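Local coordinates for beta-glucosidase (Chaetomella raphigera, PDB 6JXG), which probably hydrolyses terminal, non-reducing beta-D-glucosyl residues with release of beta-D-glucose, a step in the breakdown of cellulose, at residues K155-N160 and T217-E222; R176-L181 and N202-T207; Y182-A187 and A683-P688; A209-F214 and Q236-G241. All coordinates share one frame; numbering follows the deposited sequence.

Overall arrangement
Contacts 1, 2 and 4 lie within the TIM-barrel-like N-terminal domain, whereas contact 3 ties that domain to the fibronectin type III-like domain, far along the sequence. Seven of the eight segments fall between residues 155 and 241; A683-P688 lies over 400 residues further on. Contacts 1 and 2 are nearest, centres about 9 Å apart, and touch where E222 meets H179 and I158 meets N202. Consecutive helices 175-182 and 184-191 carry contacts 2 and 3; contact 3 meets contact 1 through L183 and F186, and contact 4 does so through F214, all three pairs about 13 Å between centres. F157, F178, F204, F214 and F186 thus form a connected aromatic cluster, with contact 4 at the surface.

Contact 1: K155-N160 and T217-E222; sequences KHFIGN and TILKGE
F157, at the end of strand 151-157, and L219, on helix 214-222, reach toward each other from opposite directions and make most of this wholly apolar contact. Its main element is a CH-pi interaction: L219 CD1 lies over one face of the F157 ring, offset toward the rim, 3.6 Å from the ring centroid. The detail is doubtful, because CD1 is modelled too near F157 CE1 and the second torsion of the leucine is almost eclipsed (chi2 -2°). The other branch also lies against the ring, L219 CD2 at 3.7 Å from F157 CD2, though on the same uncertain rotation. Apolar packing adds a lighter touch from I218, whose CG2 approaches F157 CZ obliquely at 4.3 Å. The opposite ring face is backed by I158 CB, 3.6 Å above its plane, so the phenyl group is sandwiched between its own chain and the helix. F157 carries CG anti to its amide nitrogen (chi1 -176°), which directs the ring at the helix, and a cis peptide bond follows it. Around this barrel strand and its covering helix, I197 of strand 196-199 touches both F157 and L219, F186 meets the F157 ring edge-to-face, and F178 of helix 175-182 packs against I218.

Contact 2: R176-L181 and N202-T207; sequences RTFHEL and NKFNET. With NAG (2-acetamido-2-deoxy-beta-D-glucopyranose), chain D.
F178 of helix 175-182 and F204 of the short strand 203-204 meet through their rings in the buried, close part of this contact. Their planes are inclined at 56°, neither stacked nor edge-to-face, and the nearest atoms are F178 CE1 and F204 CE2 at 3.6 Å. In both residues CG is anti to the amide nitrogen (chi1 -175° each), which extends the two rings across the gap between helix and strand. F214 packs on F204 as well. Toward solvent the chain turns back at once in a type I' beta turn from F204 to T207, closed by F204 N to T207 O (2.9 Å) and T207 N to F204 O (3.1 Å), with E206 exposed at the turn. Here N205 bears the N-linked sugar, its ND2 bonded to C1 of the N-acetylglucosamine. The acetamido carbon C7 comes back to the F204 ring edge, near the ring plane, 3.8 Å from CE1. Replacing F204 with an alanine would probably open a gap beside F178 and leave the acetamido group without its aromatic neighbour. The chemistry of the phenylalanine pair is thus one of dispersion, giving buried apolar packing, while the edge of the F204 ring comes close to the acetamido group of the sugar.

Contact 3: Y182-A187 and A683-P688; sequences YLWPFA and AQWVTP
W184 and W685 join the TIM-barrel-like N-terminal domain to the fibronectin type III-like domain, the second tryptophan projecting from a beta hairpin of strands 677-679 and 684-686 whose turn carries a G1 bulge, A683 and Q684 both facing D679. The first segment starts at Y182, whose ring lies edge-to-face with F551. L183 is next; its side chain packs on F157, and its carbonyl oxygen accepts from A187 N at 2.8 Å. W184 then makes the crossing. With CG anti to its amide nitrogen (chi1 178°), it swings the six-membered ring outward to the hairpin, although its CB bond does not aim there. P185 packs on helix 131-147, and A187 packs on K673, the lysine that forms a cation-pi interaction with W184. The W685 indole crosses that of W184 obliquely and also packs on H179 and E180. The two six-membered rings are steeply inclined, planes at 78° and centroids 5.8 Å apart, yet form neither a stack nor an edge-to-face pair. They touch at the rims of their six-membered rings: W685 CH2 sits 3.8 Å from W184 CZ3 and 3.9 Å from W184 CE3.

Contact 4: A209-F214 and Q236-G241; sequences ACENNF and QHTTIG
E211 sends its carboxylate into the turn before helix 239-245, where H237 and T238 grip both oxygens. Bending at chi2 (-80°) carries the acid group across to the other segment. OE1 uses its syn lone pair to accept from T238 OG1, modelled at 2.5 Å, a length so short as to be doubtful. OE2 accepts twice, from H237 N at 2.7 Å and T238 N at 2.8 Å, both donors on the same face of the carboxylate plane and well above it. The H237 ring is turned 84° to that plane, while its CB lies 4.0 Å from E211 CG. T238 is the N-cap of the helix, its OG1 also taking a weak bond from G241 N. G241 brings its CA to 3.3 Å of E211 OE1, and a side chain there would collide with the acid. A water donates to both N213 OD1 and G241 O, also bridging the segments. With an alanine at E211, H237 N and T238 N would probably lose their shared acceptor, and the threonine hydroxyl would be freer to turn. Three donors and an adjacent helix N-terminus are likely to stabilise the negative charge, making this a charged, hydrogen-bonded surface contact near the C199-C210 disulfide.

Contact 1: K155-N160 and T217-E222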
# COMPACT_ATOMS: atom_id res chain seq x y z
N LYS A 155 3.93 7.97 -3.87
CA LYS A 155 4.73 8.59 -2.79
C LYS A 155 5.30 7.45 -1.92
O LYS A 155 4.70 6.33 -1.92
CB LYS A 155 3.87 9.59 -2.00
CG LYS A 155 2.78 9.02 -1.11
CD LYS A 155 1.80 10.11 -0.62
CE LYS A 155 1.00 9.52 0.51
NZ LYS A 155 0.03 10.46 1.10
N HIS A 156 6.35 7.65 -1.15
CA HIS A 156 7.19 8.81 -0.96
C HIS A 156 8.57 8.36 -1.47
O HIS A 156 9.12 7.33 -1.02
CB HIS A 156 7.30 9.15 0.53
CG HIS A 156 5.99 9.21 1.24
ND1 HIS A 156 5.34 8.08 1.70
CD2 HIS A 156 5.18 10.25 1.53
CE1 HIS A 156 4.21 8.44 2.28
NE2 HIS A 156 4.11 9.75 2.21
N PHE A 157 9.05 9.06 -2.48
CA PHE A 157 10.29 8.71 -3.14
C PHE A 157 11.49 9.36 -2.37
O PHE A 157 11.66 10.57 -2.43
CB PHE A 157 10.28 9.26 -4.58
CG PHE A 157 11.52 8.85 -5.39
CD1 PHE A 157 11.55 7.62 -5.98
CD2 PHE A 157 12.66 9.70 -5.48
CE1 PHE A 157 12.68 7.20 -6.74
CE2 PHE A 157 13.79 9.29 -6.22
CZ PHE A 157 13.79 8.03 -6.83
N ILE A 158 12.34 8.61 -1.67
CA ILE A 158 12.37 7.18 -1.56
C ILE A 158 13.21 6.87 -0.28
O ILE A 158 13.98 7.73 0.20
CB ILE A 158 13.02 6.54 -2.85
CG1 ILE A 158 12.75 5.03 -2.91
CG2 ILE A 158 14.51 6.91 -2.92
CD1 ILE A 158 12.94 4.37 -4.27
N GLY A 159 13.17 5.64 0.21
CA GLY A 159 13.91 5.24 1.41
C GLY A 159 13.36 5.75 2.72
O GLY A 159 14.09 5.75 3.72
N ASN A 160 12.08 6.16 2.76
CA ASN A 160 11.44 6.59 4.04
C ASN A 160 10.80 5.37 4.68
O ASN A 160 9.59 5.18 4.69
CB ASN A 160 10.45 7.68 3.72
CG ASN A 160 9.67 8.17 4.91
OD1 ASN A 160 10.12 8.09 6.08
ND2 ASN A 160 8.52 8.73 4.61
N THR A 217 18.09 12.31 -12.33
CA THR A 217 18.87 11.20 -12.96
C THR A 217 18.15 9.86 -12.93
O THR A 217 18.21 9.08 -13.89
CB THR A 217 20.26 11.07 -12.32
OG1 THR A 217 20.13 10.77 -10.93
CG2 THR A 217 21.02 12.39 -12.49
N ILE A 218 17.40 9.57 -11.86
CA ILE A 218 16.69 8.30 -11.78
C ILE A 218 15.25 8.43 -12.30
O ILE A 218 14.88 7.78 -13.27
CB ILE A 218 16.66 7.75 -10.36
CG1 ILE A 218 18.09 7.60 -9.77
CG2 ILE A 218 15.85 6.45 -10.32
CD1 ILE A 218 19.04 6.80 -10.65
N LEU A 219 14.42 9.27 -11.65
CA LEU A 219 13.01 9.34 -12.06
C LEU A 219 12.89 9.84 -13.52
O LEU A 219 12.25 9.17 -14.38
CB LEU A 219 12.24 10.30 -11.14
CG LEU A 219 11.58 9.76 -9.85
CD1 LEU A 219 11.65 8.30 -9.52
CD2 LEU A 219 11.37 10.79 -8.72
N LYS A 220 13.44 11.03 -13.78
CA LYS A 220 13.26 11.64 -15.10
C LYS A 220 14.21 11.13 -16.18
O LYS A 220 13.88 11.26 -17.38
CB LYS A 220 13.35 13.15 -14.97
CG LYS A 220 12.32 13.70 -13.98
CD LYS A 220 12.38 15.18 -13.73
CE LYS A 220 11.15 15.68 -12.98
NZ LYS A 220 11.27 17.11 -12.72
N GLY A 221 15.36 10.59 -15.77
CA GLY A 221 16.39 10.06 -16.72
C GLY A 221 16.18 8.56 -16.97
O GLY A 221 15.59 8.18 -17.99
N GLU A 222 16.60 7.74 -16.01
CA GLU A 222 16.56 6.31 -16.14
C GLU A 222 15.14 5.85 -16.45
O GLU A 222 14.97 5.04 -17.28
CB GLU A 222 17.04 5.55 -14.90
CG GLU A 222 18.46 5.71 -14.50
CD GLU A 222 18.98 4.59 -13.55
OE1 GLU A 222 20.21 4.61 -13.35
OE2 GLU A 222 18.20 3.77 -13.05

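Contact 2: R176-L181 and N202-T207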
# COMPACT_ATOMS: atom_id res chain seq x y z
N ARG A 176 22.18 -1.97 -6.42
CA ARG A 176 21.40 -3.13 -6.79
C ARG A 176 20.16 -3.21 -5.98
O ARG A 176 19.13 -3.35 -6.51
CB ARG A 176 22.18 -4.45 -6.60
CG ARG A 176 21.49 -5.60 -7.27
CD ARG A 176 22.25 -6.94 -7.39
NE ARG A 176 21.29 -7.96 -7.77
CZ ARG A 176 21.35 -9.22 -7.46
NH1 ARG A 176 22.34 -9.68 -6.77
NH2 ARG A 176 20.37 -9.99 -7.81
N THR A 177 20.32 -3.12 -4.68
CA THR A 177 19.18 -3.12 -3.74
C THR A 177 18.19 -2.01 -4.13
O THR A 177 16.95 -2.22 -4.11
CB THR A 177 19.62 -2.92 -2.28
OG1 THR A 177 20.51 -3.98 -1.95
CG2 THR A 177 18.46 -2.94 -1.30
N PHE A 178 18.74 -0.86 -4.48
CA PHE A 178 17.90 0.29 -4.88
C PHE A 178 17.02 -0.09 -6.05
O PHE A 178 15.77 0.08 -6.01
CB PHE A 178 18.80 1.49 -5.18
CG PHE A 178 18.04 2.76 -5.48
CD1 PHE A 178 17.49 3.50 -4.46
CD2 PHE A 178 17.96 3.23 -6.72
CE1 PHE A 178 16.80 4.69 -4.72
CE2 PHE A 178 17.25 4.42 -7.01
CZ PHE A 178 16.67 5.13 -6.00
N HIS A 179 17.61 -0.65 -7.11
CA HIS A 179 16.85 -0.97 -8.32
C HIS A 179 15.90 -2.18 -8.22
O HIS A 179 14.78 -2.14 -8.79
CB HIS A 179 17.84 -1.19 -9.49
CG HIS A 179 18.39 0.09 -10.01
ND1 HIS A 179 19.45 0.75 -9.43
CD2 HIS A 179 18.00 0.85 -11.05
CE1 HIS A 179 19.69 1.86 -10.11
NE2 HIS A 179 18.82 1.95 -11.09
N GLU A 180 16.33 -3.23 -7.52
CA GLU A 180 15.55 -4.48 -7.45
C GLU A 180 14.46 -4.48 -6.44
O GLU A 180 13.54 -5.30 -6.55
CB GLU A 180 16.39 -5.73 -7.25
CG GLU A 180 17.15 -6.02 -8.52
CD GLU A 180 18.08 -7.25 -8.46
OE1 GLU A 180 17.83 -8.24 -7.76
OE2 GLU A 180 19.05 -7.16 -9.20
N LEU A 181 14.57 -3.62 -5.44
CA LEU A 181 13.69 -3.68 -4.31
C LEU A 181 12.90 -2.35 -4.21
O LEU A 181 11.75 -2.31 -4.62
CB LEU A 181 14.48 -4.03 -3.08
CG LEU A 181 13.72 -4.37 -1.88
CD1 LEU A 181 12.73 -5.50 -2.29
CD2 LEU A 181 14.68 -4.78 -0.79
N ASN A 202 13.25 12.19 4.12
CA ASN A 202 14.51 11.74 4.64
C ASN A 202 15.62 12.15 3.69
O ASN A 202 15.36 12.51 2.55
CB ASN A 202 14.49 10.21 4.80
CG ASN A 202 14.06 9.52 3.48
OD1 ASN A 202 12.89 9.53 3.11
ND2 ASN A 202 15.03 9.01 2.74
N LYS A 203 16.87 12.08 4.17
CA LYS A 203 17.99 12.19 3.26
C LYS A 203 18.14 10.85 2.56
O LYS A 203 17.86 9.79 3.15
CB LYS A 203 19.32 12.58 3.97
CG LYS A 203 19.16 13.80 4.81
CD LYS A 203 20.39 14.18 5.57
CE LYS A 203 20.15 15.51 6.26
NZ LYS A 203 21.29 15.72 7.14
N PHE A 204 18.58 10.90 1.33
CA PHE A 204 19.07 9.74 0.60
C PHE A 204 20.56 9.97 0.25
O PHE A 204 20.90 10.93 -0.40
CB PHE A 204 18.27 9.51 -0.71
CG PHE A 204 18.67 8.27 -1.42
CD1 PHE A 204 19.71 8.29 -2.31
CD2 PHE A 204 18.05 7.08 -1.14
CE1 PHE A 204 20.12 7.13 -2.94
CE2 PHE A 204 18.48 5.91 -1.73
CZ PHE A 204 19.51 5.95 -2.62
N ASN A 205 21.43 9.04 0.62
CA ASN A 205 22.88 9.19 0.37
C ASN A 205 23.33 10.56 0.83
O ASN A 205 24.17 11.19 0.18
CB ASN A 205 23.25 8.94 -1.09
CG ASN A 205 23.41 7.44 -1.39
OD1 ASN A 205 23.06 6.57 -0.59
ND2 ASN A 205 23.89 7.16 -2.56
N GLU A 206 22.80 10.92 1.97
CA GLU A 206 23.15 12.14 2.74
C GLU A 206 22.64 13.47 2.23
O GLU A 206 22.96 14.52 2.81
CB GLU A 206 24.66 12.19 3.09
CG GLU A 206 25.16 10.94 3.82
CD GLU A 206 24.60 10.73 5.21
OE1 GLU A 206 24.61 9.54 5.63
OE2 GLU A 206 24.17 11.71 5.91
N THR A 207 21.79 13.45 1.21
CA THR A 207 21.13 14.67 0.73
C THR A 207 19.59 14.48 0.74
O THR A 207 19.05 13.48 0.20
CB THR A 207 21.60 14.99 -0.71
OG1 THR A 207 22.99 15.27 -0.70
CG2 THR A 207 20.84 16.18 -1.29
C1 NAG D . 24.15 5.84 -3.02
C2 NAG D . 24.17 5.88 -4.54
C3 NAG D . 24.75 4.55 -4.98
C4 NAG D . 26.13 4.46 -4.39
C5 NAG D . 25.79 4.17 -2.93
C6 NAG D . 27.01 3.62 -2.22
C7 NAG D . 22.51 7.26 -5.85
C8 NAG D . 23.20 8.55 -5.68
N2 NAG D . 22.94 6.09 -5.30
O3 NAG D . 24.84 4.54 -6.37
O4 NAG D . 26.87 3.54 -5.08
O5 NAG D . 25.43 5.50 -2.51
O6 NAG D . 27.87 4.74 -2.26
O7 NAG D . 21.44 7.33 -6.48

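Contact 3: Y182-A187 and A683-P688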
# COMPACT_ATOMS: atom_id res chain seq x y z
N TYR A 182 13.53 -1.27 -3.76
CA TYR A 182 12.81 -0.05 -3.42
C TYR A 182 12.30 0.76 -4.64
O TYR A 182 11.21 1.27 -4.63
CB TYR A 182 13.67 0.85 -2.45
CG TYR A 182 14.01 0.09 -1.19
CD1 TYR A 182 13.03 -0.11 -0.24
CD2 TYR A 182 15.22 -0.63 -1.08
CE1 TYR A 182 13.30 -0.88 0.90
CE2 TYR A 182 15.45 -1.43 0.02
CZ TYR A 182 14.50 -1.56 1.03
OH TYR A 182 14.68 -2.39 2.17
N LEU A 183 13.08 0.84 -5.67
CA LEU A 183 12.65 1.50 -6.93
C LEU A 183 11.57 0.78 -7.73
O LEU A 183 10.75 1.41 -8.43
CB LEU A 183 13.89 1.76 -7.81
CG LEU A 183 13.63 2.69 -9.01
CD1 LEU A 183 13.28 4.08 -8.51
CD2 LEU A 183 14.86 2.69 -9.93
N TRP A 184 11.56 -0.55 -7.61
CA TRP A 184 10.78 -1.38 -8.48
C TRP A 184 9.26 -0.96 -8.55
O TRP A 184 8.69 -0.75 -9.61
CB TRP A 184 11.01 -2.79 -8.09
CG TRP A 184 10.23 -3.80 -8.86
CD1 TRP A 184 8.88 -3.98 -8.91
CD2 TRP A 184 10.81 -4.84 -9.71
NE1 TRP A 184 8.57 -5.05 -9.75
CE2 TRP A 184 9.74 -5.57 -10.27
CE3 TRP A 184 12.11 -5.21 -10.01
CZ2 TRP A 184 9.94 -6.65 -11.11
CZ3 TRP A 184 12.33 -6.29 -10.89
CH2 TRP A 184 11.25 -7.02 -11.40
N PRO A 185 8.63 -0.71 -7.39
CA PRO A 185 7.23 -0.25 -7.50
C PRO A 185 7.09 1.13 -8.07
O PRO A 185 6.05 1.40 -8.68
CB PRO A 185 6.71 -0.26 -6.09
CG PRO A 185 7.84 -0.69 -5.24
CD PRO A 185 9.03 -1.07 -6.03
N PHE A 186 8.08 2.00 -7.87
CA PHE A 186 8.01 3.29 -8.54
C PHE A 186 8.15 3.17 -10.04
O PHE A 186 7.46 3.85 -10.82
CB PHE A 186 9.03 4.28 -7.99
CG PHE A 186 8.65 4.85 -6.66
CD1 PHE A 186 7.77 5.91 -6.56
CD2 PHE A 186 9.17 4.29 -5.49
CE1 PHE A 186 7.43 6.47 -5.36
CE2 PHE A 186 8.84 4.85 -4.26
CZ PHE A 186 7.98 5.99 -4.20
N ALA A 187 8.98 2.23 -10.48
CA ALA A 187 9.10 1.99 -11.95
C ALA A 187 7.79 1.49 -12.53
O ALA A 187 7.34 1.99 -13.60
CB ALA A 187 10.27 1.03 -12.24
N ALA A 683 25.82 -1.05 -15.07
CA ALA A 683 24.76 -0.07 -14.72
C ALA A 683 23.54 -0.20 -15.57
O ALA A 683 23.07 0.76 -16.16
CB ALA A 683 25.32 1.37 -14.76
N GLN A 684 23.03 -1.44 -15.69
CA GLN A 684 21.84 -1.71 -16.43
C GLN A 684 21.21 -3.04 -16.01
O GLN A 684 21.83 -3.86 -15.35
CB GLN A 684 22.17 -1.79 -17.92
CG GLN A 684 22.97 -2.98 -18.38
CD GLN A 684 23.56 -2.74 -19.79
OE1 GLN A 684 23.04 -3.18 -20.81
NE2 GLN A 684 24.61 -1.98 -19.82
N TRP A 685 20.00 -3.26 -16.47
CA TRP A 685 19.31 -4.56 -16.22
C TRP A 685 19.91 -5.61 -17.13
O TRP A 685 20.05 -5.35 -18.32
CB TRP A 685 17.84 -4.44 -16.50
CG TRP A 685 17.12 -3.67 -15.41
CD1 TRP A 685 16.80 -2.34 -15.39
CD2 TRP A 685 16.67 -4.22 -14.16
NE1 TRP A 685 16.16 -2.02 -14.18
CE2 TRP A 685 16.09 -3.15 -13.40
CE3 TRP A 685 16.72 -5.49 -13.60
CZ2 TRP A 685 15.59 -3.32 -12.15
CZ3 TRP A 685 16.19 -5.68 -12.32
CH2 TRP A 685 15.59 -4.58 -11.61
N VAL A 686 20.26 -6.78 -16.58
CA VAL A 686 20.69 -7.88 -17.42
C VAL A 686 19.68 -9.04 -17.34
O VAL A 686 19.21 -9.38 -16.27
CB VAL A 686 22.10 -8.32 -17.03
CG1 VAL A 686 22.52 -9.54 -17.83
CG2 VAL A 686 23.11 -7.20 -17.37
N THR A 687 19.37 -9.62 -18.48
CA THR A 687 18.62 -10.87 -18.54
C THR A 687 19.53 -12.06 -18.82
O THR A 687 20.04 -12.15 -19.93
CB THR A 687 17.62 -10.83 -19.68
OG1 THR A 687 16.95 -9.56 -19.64
CG2 THR A 687 16.57 -11.95 -19.52
N PRO A 688 19.69 -12.97 -17.85
CA PRO A 688 20.58 -14.12 -18.05
C PRO A 688 20.26 -14.97 -19.30
O PRO A 688 19.10 -15.10 -19.77
CB PRO A 688 20.39 -14.98 -16.79
CG PRO A 688 19.82 -14.07 -15.77
CD PRO A 688 19.04 -13.00 -16.53

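Contact 4: A209-F214 and Q236-G241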
# COMPACT_ATOMS: atom_id res chain seq x y z
N ALA A 209 15.87 14.12 0.01
CA ALA A 209 15.28 13.62 -1.22
C ALA A 209 14.78 14.73 -2.16
O ALA A 209 15.02 14.69 -3.37
CB ALA A 209 14.17 12.63 -0.89
N CYS A 210 14.15 15.77 -1.60
CA CYS A 210 13.62 16.88 -2.43
C CYS A 210 14.71 17.88 -2.90
O CYS A 210 14.43 18.83 -3.68
CB CYS A 210 12.47 17.57 -1.68
SG CYS A 210 11.02 16.41 -1.49
N GLU A 211 15.95 17.61 -2.49
CA GLU A 211 17.15 18.39 -2.86
C GLU A 211 18.16 17.58 -3.59
O GLU A 211 19.25 18.01 -3.86
CB GLU A 211 17.79 18.86 -1.60
CG GLU A 211 16.92 19.69 -0.68
CD GLU A 211 16.77 21.17 -1.07
OE1 GLU A 211 17.74 21.83 -1.57
OE2 GLU A 211 15.65 21.72 -0.89
N ASN A 212 17.79 16.36 -3.94
CA ASN A 212 18.71 15.34 -4.45
C ASN A 212 18.54 15.19 -5.93
O ASN A 212 17.44 14.88 -6.43
CB ASN A 212 18.40 13.97 -3.76
CG ASN A 212 19.47 12.96 -3.98
OD1 ASN A 212 19.92 12.70 -5.14
ND2 ASN A 212 19.98 12.42 -2.88
N ASN A 213 19.65 15.31 -6.66
CA ASN A 213 19.60 15.26 -8.09
C ASN A 213 19.06 13.94 -8.64
O ASN A 213 18.82 13.87 -9.81
CB ASN A 213 20.98 15.50 -8.73
CG ASN A 213 21.45 16.95 -8.61
OD1 ASN A 213 20.78 17.84 -8.13
ND2 ASN A 213 22.66 17.16 -9.02
N PHE A 214 18.92 12.90 -7.82
CA PHE A 214 18.25 11.67 -8.28
C PHE A 214 16.83 11.79 -8.79
O PHE A 214 16.33 10.92 -9.51
CB PHE A 214 18.47 10.52 -7.33
CG PHE A 214 17.58 10.44 -6.12
CD1 PHE A 214 17.56 9.22 -5.43
CD2 PHE A 214 16.86 11.50 -5.61
CE1 PHE A 214 16.84 9.08 -4.23
CE2 PHE A 214 16.13 11.35 -4.42
CZ PHE A 214 16.10 10.15 -3.74
N GLN A 236 10.91 20.67 1.27
CA GLN A 236 11.85 21.48 0.48
C GLN A 236 12.75 22.22 1.51
O GLN A 236 12.24 22.71 2.51
CB GLN A 236 11.14 22.52 -0.38
CG GLN A 236 12.00 23.52 -1.11
CD GLN A 236 11.19 24.55 -1.90
OE1 GLN A 236 11.44 24.79 -3.09
NE2 GLN A 236 10.23 25.13 -1.24
N HIS A 237 14.05 22.33 1.23
CA HIS A 237 15.01 22.94 2.15
C HIS A 237 15.64 24.18 1.61
O HIS A 237 16.01 25.05 2.40
CB HIS A 237 16.15 21.96 2.53
CG HIS A 237 15.62 20.83 3.32
ND1 HIS A 237 15.56 20.86 4.69
CD2 HIS A 237 14.91 19.75 2.93
CE1 HIS A 237 14.92 19.78 5.12
NE2 HIS A 237 14.50 19.11 4.07
N THR A 238 15.89 24.24 0.31
CA THR A 238 16.52 25.42 -0.29
C THR A 238 15.82 25.86 -1.56
O THR A 238 15.17 25.06 -2.22
CB THR A 238 18.01 25.13 -0.65
OG1 THR A 238 18.13 24.31 -1.82
CG2 THR A 238 18.71 24.43 0.51
N THR A 239 15.99 27.12 -1.93
CA THR A 239 15.47 27.60 -3.20
C THR A 239 16.18 26.90 -4.40
O THR A 239 15.55 26.30 -5.31
CB THR A 239 15.69 29.13 -3.31
OG1 THR A 239 14.98 29.78 -2.29
CG2 THR A 239 15.24 29.66 -4.69
N ILE A 240 17.49 27.04 -4.44
CA ILE A 240 18.28 26.67 -5.61
C ILE A 240 18.45 25.13 -5.66
O ILE A 240 18.33 24.55 -6.71
CB ILE A 240 19.72 27.32 -5.55
CG1 ILE A 240 19.61 28.83 -5.64
CG2 ILE A 240 20.63 26.74 -6.62
CD1 ILE A 240 20.85 29.55 -5.09
N GLY A 241 18.72 24.52 -4.50
CA GLY A 241 18.94 23.06 -4.43
C GLY A 241 17.81 22.27 -5.00
O GLY A 241 18.02 21.40 -5.85
O HOH W 1 20.48 20.50 -6.63